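Local coordinates for protein rhamnosidase B (Bacillus sp., PDB 2OKX) that probably hydrolyses terminal alpha-L-rhamnose residues from rhamnose-containing glycosides, as a glycoside hydrolase of family 78, at residues K202-S207 / I420-E425; G449-E454 / H522-R527. One frame throughout, in Å; residues are numbered along the deposited sequence.

Interaction 1 of 2, residues K202-S207 / I420-E425; sequences KLYPAS and ILPVPE. With CA (calcium ion), chain C.
Pro205 O and Ile420 O are joined through a single water, which donates to both; the shorter arm, to Pro205 O, measures 2.8 Å. No direct hydrogen bond links 202-207 to 420-425: this water bridges the two backbones, and side-chain packing makes up most of the direct contact. Beside it the side chain of Ile420 reaches two parts of the loop 205-207. Its CG2 rests on Pro205 CB at 3.7 Å. On the other branch chi1 (61°) sets CG1 between the backbone N and the carbonyl carbon, and CD1, anti beyond it (chi2 164°), meets Ser207 CA at 3.4 Å. Pro205 and Ile420 both also pack on Ile441 of strand 436-443, where Ala206 and Ser207 form a classic beta bulge opposite Asp442.

Farther along, Pro422 lies over one face of the Tyr204 ring. Its CB sits 3.9 Å from the ring centroid, 19° off the normal and shifted toward the rim, a CH-pi contact. Tyr204 OH is held by Glu523 OE1, which fixes the far end of the ring.

Pro422 is the centre of an inverse gamma turn, closed by a weak bond from Val423 N to Leu421 O. Leu421 O also accepts from a calcium-bound water at 2.9 Å. This is a calcium site in which a loop carbonyl, Val423 O (2.5 Å from the ion), and a strand carbonyl, His522 O, share the metal with waters.

Interaction 2 of 2, residues G449-E454 / H522-R527; sequences GFIGFE and HEIYIR. With CA (calcium ion), chain C.
Strands 450-454 and 522-527 run antiparallel, their axes 151° apart, with Phe450, Gly452 and Glu454 in hydrogen-bonded pairs with Arg527, Tyr525 and Glu523. Gly452 N to Tyr525 O and Tyr525 N to Gly452 O are both 3.0 Å. At the calcium end a classic beta bulge lets Glu454 O accept twice, from His522 N at 3.0 Å and from Glu523 N at 3.3 Å.

On one face, Ile524 CD1 reaches across to Ile451 CG2, at 4.1 Å, and to Phe453 CB. On the other, Tyr525 CG lies between its backbone N and carbonyl carbon (chi1 56°), and the ring lies over the facing glycine: Gly452 CA stands 3.9 Å from the ring centroid in a CH-pi contact. A CB on Gly452 would run into Tyr525 CZ. Tyr525 OH shares a water with Phe453 O, and Lys202 makes a cation-pi contact with the ring. An alanine in place of Tyr525 would probably open a gap above Gly452 and leave that water without the hydroxyl and Lys202 without its cation-pi ring.

Glu454 OE2 and Glu523 OE2, 4.4 Å apart, are bridged by a water that donates to both. Arg494 pairs with Glu454 and Lys202 with Glu523, so the like charges are probably balanced, while His522 O, 2.6 Å from the calcium ion, and a metal-bound water donating to Glu523 OE1 tie this end of the strand to the metal.

In the fold
The two contacts follow each other in series along the chain: interaction 1 closes at 420-425 before interaction 2 opens at 449-454. Their centres are only about 9 Å apart, because strand 201-203 is the antiparallel neighbour of strand 520-528, which pairs in turn with 450-457; Leu203 N probably bonds to Ile526 O. Lys202 NZ reinforces the seam with a salt bridge to Glu523 OE2, 2.7 Å long. The calcium ion is common to both contacts. A strand from much earlier in the chain thus joins the same antiparallel sheet, and the ion links a loop to the early part of strand 520-528, consistent with a structural role.

Interaction 1 of 2, residues K202-S207 / I420-E425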
loop_
_atom_site.group_PDB
_atom_site.type_symbol
_atom_site.label_atom_id
_atom_site.label_comp_id
_atom_site.label_asym_id
_atom_site.label_seq_id
_atom_site.Cartn_x
_atom_site.Cartn_y
_atom_site.Cartn_z
ATOM N N LYS A 202 -7.356 -6.670 -18.890
ATOM C CA LYS A 202 -8.500 -5.789 -18.989
ATOM C C LYS A 202 -9.730 -6.488 -18.445
ATOM O O LYS A 202 -10.133 -7.539 -18.944
ATOM C CB LYS A 202 -8.711 -5.402 -20.449
ATOM C CG LYS A 202 -9.776 -4.363 -20.687
ATOM C CD LYS A 202 -9.789 -3.998 -22.161
ATOM C CE LYS A 202 -10.816 -2.927 -22.474
ATOM N NZ LYS A 202 -10.732 -2.555 -23.917
ATOM N N LEU A 203 -10.308 -5.903 -17.406
ATOM C CA LEU A 203 -11.502 -6.451 -16.782
ATOM C C LEU A 203 -12.588 -5.386 -16.774
ATOM O O LEU A 203 -12.339 -4.236 -16.405
ATOM C CB LEU A 203 -11.196 -6.894 -15.347
ATOM C CG LEU A 203 -10.147 -7.996 -15.200
ATOM C CD1 LEU A 203 -9.869 -8.248 -13.723
ATOM C CD2 LEU A 203 -10.642 -9.265 -15.894
ATOM N N TYR A 204 -13.785 -5.765 -17.206
ATOM C CA TYR A 204 -14.901 -4.837 -17.226
ATOM C C TYR A 204 -15.608 -4.852 -15.875
ATOM O O TYR A 204 -15.499 -5.820 -15.125
ATOM C CB TYR A 204 -15.888 -5.205 -18.338
ATOM C CG TYR A 204 -15.369 -4.898 -19.722
ATOM C CD1 TYR A 204 -14.456 -5.746 -20.353
ATOM C CD2 TYR A 204 -15.745 -3.725 -20.378
ATOM C CE1 TYR A 204 -13.925 -5.425 -21.603
ATOM C CE2 TYR A 204 -15.220 -3.396 -21.624
ATOM C CZ TYR A 204 -14.313 -4.244 -22.227
ATOM O OH TYR A 204 -13.774 -3.902 -23.444
ATOM N N PRO A 205 -16.321 -3.761 -15.539
ATOM C CA PRO A 205 -17.052 -3.643 -14.274
ATOM C C PRO A 205 -18.226 -4.617 -14.213
ATOM O O PRO A 205 -18.629 -5.171 -15.233
ATOM C CB PRO A 205 -17.520 -2.186 -14.277
ATOM C CG PRO A 205 -16.464 -1.488 -15.085
ATOM C CD PRO A 205 -16.274 -2.461 -16.233
ATOM N N ALA A 206 -18.775 -4.814 -13.018
ATOM C CA ALA A 206 -19.898 -5.726 -12.838
ATOM C C ALA A 206 -21.246 -5.046 -13.002
ATOM O O ALA A 206 -22.166 -5.617 -13.583
ATOM C CB ALA A 206 -19.826 -6.387 -11.456
ATOM N N SER A 207 -21.368 -3.826 -12.490
ATOM C CA SER A 207 -22.639 -3.122 -12.575
ATOM C C SER A 207 -22.501 -1.622 -12.370
ATOM O O SER A 207 -21.427 -1.119 -12.027
ATOM C CB SER A 207 -23.585 -3.657 -11.501
ATOM O OG SER A 207 -23.078 -3.365 -10.201
ATOM N N ILE A 420 -20.275 -0.184 -19.307
ATOM C CA ILE A 420 -19.449 -1.174 -18.620
ATOM C C ILE A 420 -19.473 -2.543 -19.289
ATOM O O ILE A 420 -18.972 -3.513 -18.727
ATOM C CB ILE A 420 -19.896 -1.361 -17.163
ATOM C CG1 ILE A 420 -21.347 -1.854 -17.128
ATOM C CG2 ILE A 420 -19.742 -0.052 -16.403
ATOM C CD1 ILE A 420 -21.775 -2.425 -15.783
ATOM N N LEU A 421 -20.052 -2.613 -20.485
ATOM C CA LEU A 421 -20.155 -3.870 -21.223
ATOM C C LEU A 421 -19.274 -3.894 -22.469
ATOM O O LEU A 421 -19.094 -2.876 -23.139
ATOM C CB LEU A 421 -21.612 -4.110 -21.639
ATOM C CG LEU A 421 -22.642 -4.232 -20.510
ATOM C CD1 LEU A 421 -24.038 -4.351 -21.094
ATOM C CD2 LEU A 421 -22.320 -5.449 -19.650
ATOM N N PRO A 422 -18.694 -5.061 -22.788
ATOM C CA PRO A 422 -17.846 -5.151 -23.979
ATOM C C PRO A 422 -18.734 -5.355 -25.207
ATOM O O PRO A 422 -18.793 -6.447 -25.777
ATOM C CB PRO A 422 -16.957 -6.354 -23.676
ATOM C CG PRO A 422 -17.877 -7.247 -22.897
ATOM C CD PRO A 422 -18.585 -6.279 -21.965
ATOM N N VAL A 423 -19.436 -4.288 -25.591
ATOM C CA VAL A 423 -20.347 -4.303 -26.738
ATOM C C VAL A 423 -20.075 -3.089 -27.624
ATOM O O VAL A 423 -19.445 -2.127 -27.189
ATOM C CB VAL A 423 -21.833 -4.258 -26.287
ATOM C CG1 VAL A 423 -22.166 -5.489 -25.460
ATOM C CG2 VAL A 423 -22.106 -2.992 -25.473
ATOM N N PRO A 424 -20.547 -3.119 -28.881
ATOM C CA PRO A 424 -20.322 -1.987 -29.785
ATOM C C PRO A 424 -21.093 -0.709 -29.450
ATOM O O PRO A 424 -20.586 0.388 -29.674
ATOM C CB PRO A 424 -20.701 -2.559 -31.153
ATOM C CG PRO A 424 -21.749 -3.578 -30.814
ATOM C CD PRO A 424 -21.156 -4.252 -29.603
ATOM N N GLU A 425 -22.307 -0.845 -28.919
ATOM C CA GLU A 425 -23.122 0.324 -28.585
ATOM C C GLU A 425 -22.604 1.044 -27.343
ATOM O O GLU A 425 -22.426 0.436 -26.289
ATOM C CB GLU A 425 -24.587 -0.074 -28.352
ATOM C CG GLU A 425 -25.196 -0.918 -29.470
ATOM C CD GLU A 425 -25.191 -2.403 -29.146
ATOM O OE1 GLU A 425 -24.209 -2.877 -28.536
ATOM O OE2 GLU A 425 -26.162 -3.098 -29.511
HETATM CA CA CA C . -18.042 -0.319 -26.278
HETATM O O HOH W 1 -19.339 -6.180 -17.703
HETATM O O HOH W 2 -17.037 -1.875 -24.876
HETATM O O HOH W 3 -19.929 -0.297 -24.937
HETATM O O HOH W 4 -18.969 1.340 -27.746
#

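Interaction 2 of 2, residues G449-E454 / H522-R527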
loop_
_atom_site.group_PDB
_atom_site.type_symbol
_atom_site.label_atom_id
_atom_site.label_comp_id
_atom_site.label_asym_id
_atom_site.label_seq_id
_atom_site.Cartn_x
_atom_site.Cartn_y
_atom_site.Cartn_z
ATOM N N GLY A 449 -5.161 -1.815 -10.024
ATOM C CA GLY A 449 -4.617 -1.646 -11.355
ATOM C C GLY A 449 -4.768 -0.274 -11.971
ATOM O O GLY A 449 -4.876 0.741 -11.274
ATOM N N PHE A 450 -4.804 -0.262 -13.297
ATOM C CA PHE A 450 -4.879 0.968 -14.072
ATOM C C PHE A 450 -6.237 1.223 -14.711
ATOM O O PHE A 450 -6.691 0.467 -15.578
ATOM C CB PHE A 450 -3.779 0.920 -15.131
ATOM C CG PHE A 450 -2.447 0.484 -14.578
ATOM C CD1 PHE A 450 -1.706 1.337 -13.757
ATOM C CD2 PHE A 450 -1.967 -0.801 -14.811
ATOM C CE1 PHE A 450 -0.511 0.913 -13.175
ATOM C CE2 PHE A 450 -0.770 -1.237 -14.231
ATOM C CZ PHE A 450 -0.042 -0.377 -13.412
ATOM N N ILE A 451 -6.875 2.303 -14.274
ATOM C CA ILE A 451 -8.182 2.690 -14.783
ATOM C C ILE A 451 -8.059 3.150 -16.226
ATOM O O ILE A 451 -7.141 3.896 -16.576
ATOM C CB ILE A 451 -8.776 3.836 -13.941
ATOM C CG1 ILE A 451 -9.023 3.345 -12.512
ATOM C CG2 ILE A 451 -10.063 4.354 -14.582
ATOM C CD1 ILE A 451 -9.350 4.455 -11.535
ATOM N N GLY A 452 -8.986 2.691 -17.059
ATOM C CA GLY A 452 -8.969 3.067 -18.459
ATOM C C GLY A 452 -10.366 3.324 -18.978
ATOM O O GLY A 452 -11.355 2.863 -18.404
ATOM N N PHE A 453 -10.455 4.080 -20.064
ATOM C CA PHE A 453 -11.747 4.370 -20.659
ATOM C C PHE A 453 -11.585 4.858 -22.090
ATOM O O PHE A 453 -10.482 5.171 -22.536
ATOM C CB PHE A 453 -12.499 5.432 -19.847
ATOM C CG PHE A 453 -11.829 6.784 -19.837
ATOM C CD1 PHE A 453 -10.989 7.152 -18.793
ATOM C CD2 PHE A 453 -12.036 7.688 -20.879
ATOM C CE1 PHE A 453 -10.363 8.403 -18.781
ATOM C CE2 PHE A 453 -11.414 8.943 -20.879
ATOM C CZ PHE A 453 -10.577 9.299 -19.828
ATOM N N GLU A 454 -12.701 4.888 -22.802
ATOM C CA GLU A 454 -12.755 5.369 -24.173
ATOM C C GLU A 454 -14.093 6.073 -24.262
ATOM O O GLU A 454 -15.110 5.545 -23.808
ATOM C CB GLU A 454 -12.696 4.220 -25.181
ATOM C CG GLU A 454 -12.840 4.691 -26.622
ATOM C CD GLU A 454 -12.594 3.592 -27.635
ATOM O OE1 GLU A 454 -12.875 3.818 -28.827
ATOM O OE2 GLU A 454 -12.116 2.507 -27.244
ATOM N N HIS A 522 -17.921 4.753 -24.314
ATOM C CA HIS A 522 -17.786 3.476 -25.002
ATOM C C HIS A 522 -17.398 2.366 -24.041
ATOM O O HIS A 522 -17.820 1.224 -24.204
ATOM C CB HIS A 522 -16.763 3.577 -26.136
ATOM C CG HIS A 522 -17.281 4.300 -27.341
ATOM N ND1 HIS A 522 -17.375 5.673 -27.403
ATOM C CD2 HIS A 522 -17.791 3.836 -28.507
ATOM C CE1 HIS A 522 -17.921 6.025 -28.553
ATOM N NE2 HIS A 522 -18.183 4.930 -29.241
ATOM N N GLU A 523 -16.583 2.702 -23.050
ATOM C CA GLU A 523 -16.176 1.737 -22.038
ATOM C C GLU A 523 -15.356 2.345 -20.912
ATOM O O GLU A 523 -14.588 3.289 -21.115
ATOM C CB GLU A 523 -15.394 0.575 -22.656
ATOM C CG GLU A 523 -14.151 0.962 -23.433
ATOM C CD GLU A 523 -13.438 -0.253 -24.000
ATOM O OE1 GLU A 523 -14.130 -1.148 -24.524
ATOM O OE2 GLU A 523 -12.192 -0.319 -23.929
ATOM N N ILE A 524 -15.565 1.806 -19.716
ATOM C CA ILE A 524 -14.844 2.210 -18.519
ATOM C C ILE A 524 -14.450 0.851 -17.946
ATOM O O ILE A 524 -15.276 -0.065 -17.878
ATOM C CB ILE A 524 -15.750 3.016 -17.539
ATOM C CG1 ILE A 524 -14.994 3.317 -16.241
ATOM C CG2 ILE A 524 -17.024 2.261 -17.245
ATOM C CD1 ILE A 524 -13.769 4.205 -16.415
ATOM N N TYR A 525 -13.187 0.705 -17.571
ATOM C CA TYR A 525 -12.707 -0.578 -17.072
ATOM C C TYR A 525 -11.427 -0.393 -16.278
ATOM O O TYR A 525 -10.961 0.728 -16.077
ATOM C CB TYR A 525 -12.400 -1.489 -18.259
ATOM C CG TYR A 525 -11.403 -0.862 -19.215
ATOM C CD1 TYR A 525 -11.825 -0.039 -20.261
ATOM C CD2 TYR A 525 -10.030 -1.027 -19.023
ATOM C CE1 TYR A 525 -10.902 0.610 -21.090
ATOM C CE2 TYR A 525 -9.104 -0.386 -19.839
ATOM C CZ TYR A 525 -9.546 0.432 -20.870
ATOM O OH TYR A 525 -8.622 1.076 -21.661
ATOM N N ILE A 526 -10.859 -1.506 -15.831
ATOM C CA ILE A 526 -9.601 -1.458 -15.108
ATOM C C ILE A 526 -8.678 -2.517 -15.677
ATOM O O ILE A 526 -9.123 -3.605 -16.045
ATOM C CB ILE A 526 -9.774 -1.714 -13.582
ATOM C CG1 ILE A 526 -8.440 -1.453 -12.874
ATOM C CG2 ILE A 526 -10.233 -3.164 -13.319
ATOM C CD1 ILE A 526 -8.504 -1.497 -11.351
ATOM N N ARG A 527 -7.401 -2.183 -15.808
ATOM C CA ARG A 527 -6.439 -3.162 -16.278
ATOM C C ARG A 527 -5.809 -3.638 -14.981
ATOM O O ARG A 527 -4.916 -2.990 -14.429
ATOM C CB ARG A 527 -5.400 -2.521 -17.211
ATOM C CG ARG A 527 -6.007 -2.006 -18.523
ATOM C CD ARG A 527 -4.956 -1.426 -19.472
ATOM N NE ARG A 527 -4.056 -2.458 -19.979
ATOM C CZ ARG A 527 -4.360 -3.314 -20.950
ATOM N NH1 ARG A 527 -5.547 -3.269 -21.545
ATOM N NH2 ARG A 527 -3.478 -4.233 -21.314
HETATM CA CA CA C . -18.042 -0.319 -26.278
HETATM O O HOH W 5 -9.293 2.797 -23.634
HETATM O O HOH W 6 -10.704 1.381 -25.342
HETATM O O HOH W 2 -17.037 -1.875 -24.876
HETATM O O HOH W 4 -18.969 1.340 -27.746
HETATM O O HOH W 3 -19.929 -0.297 -24.937
#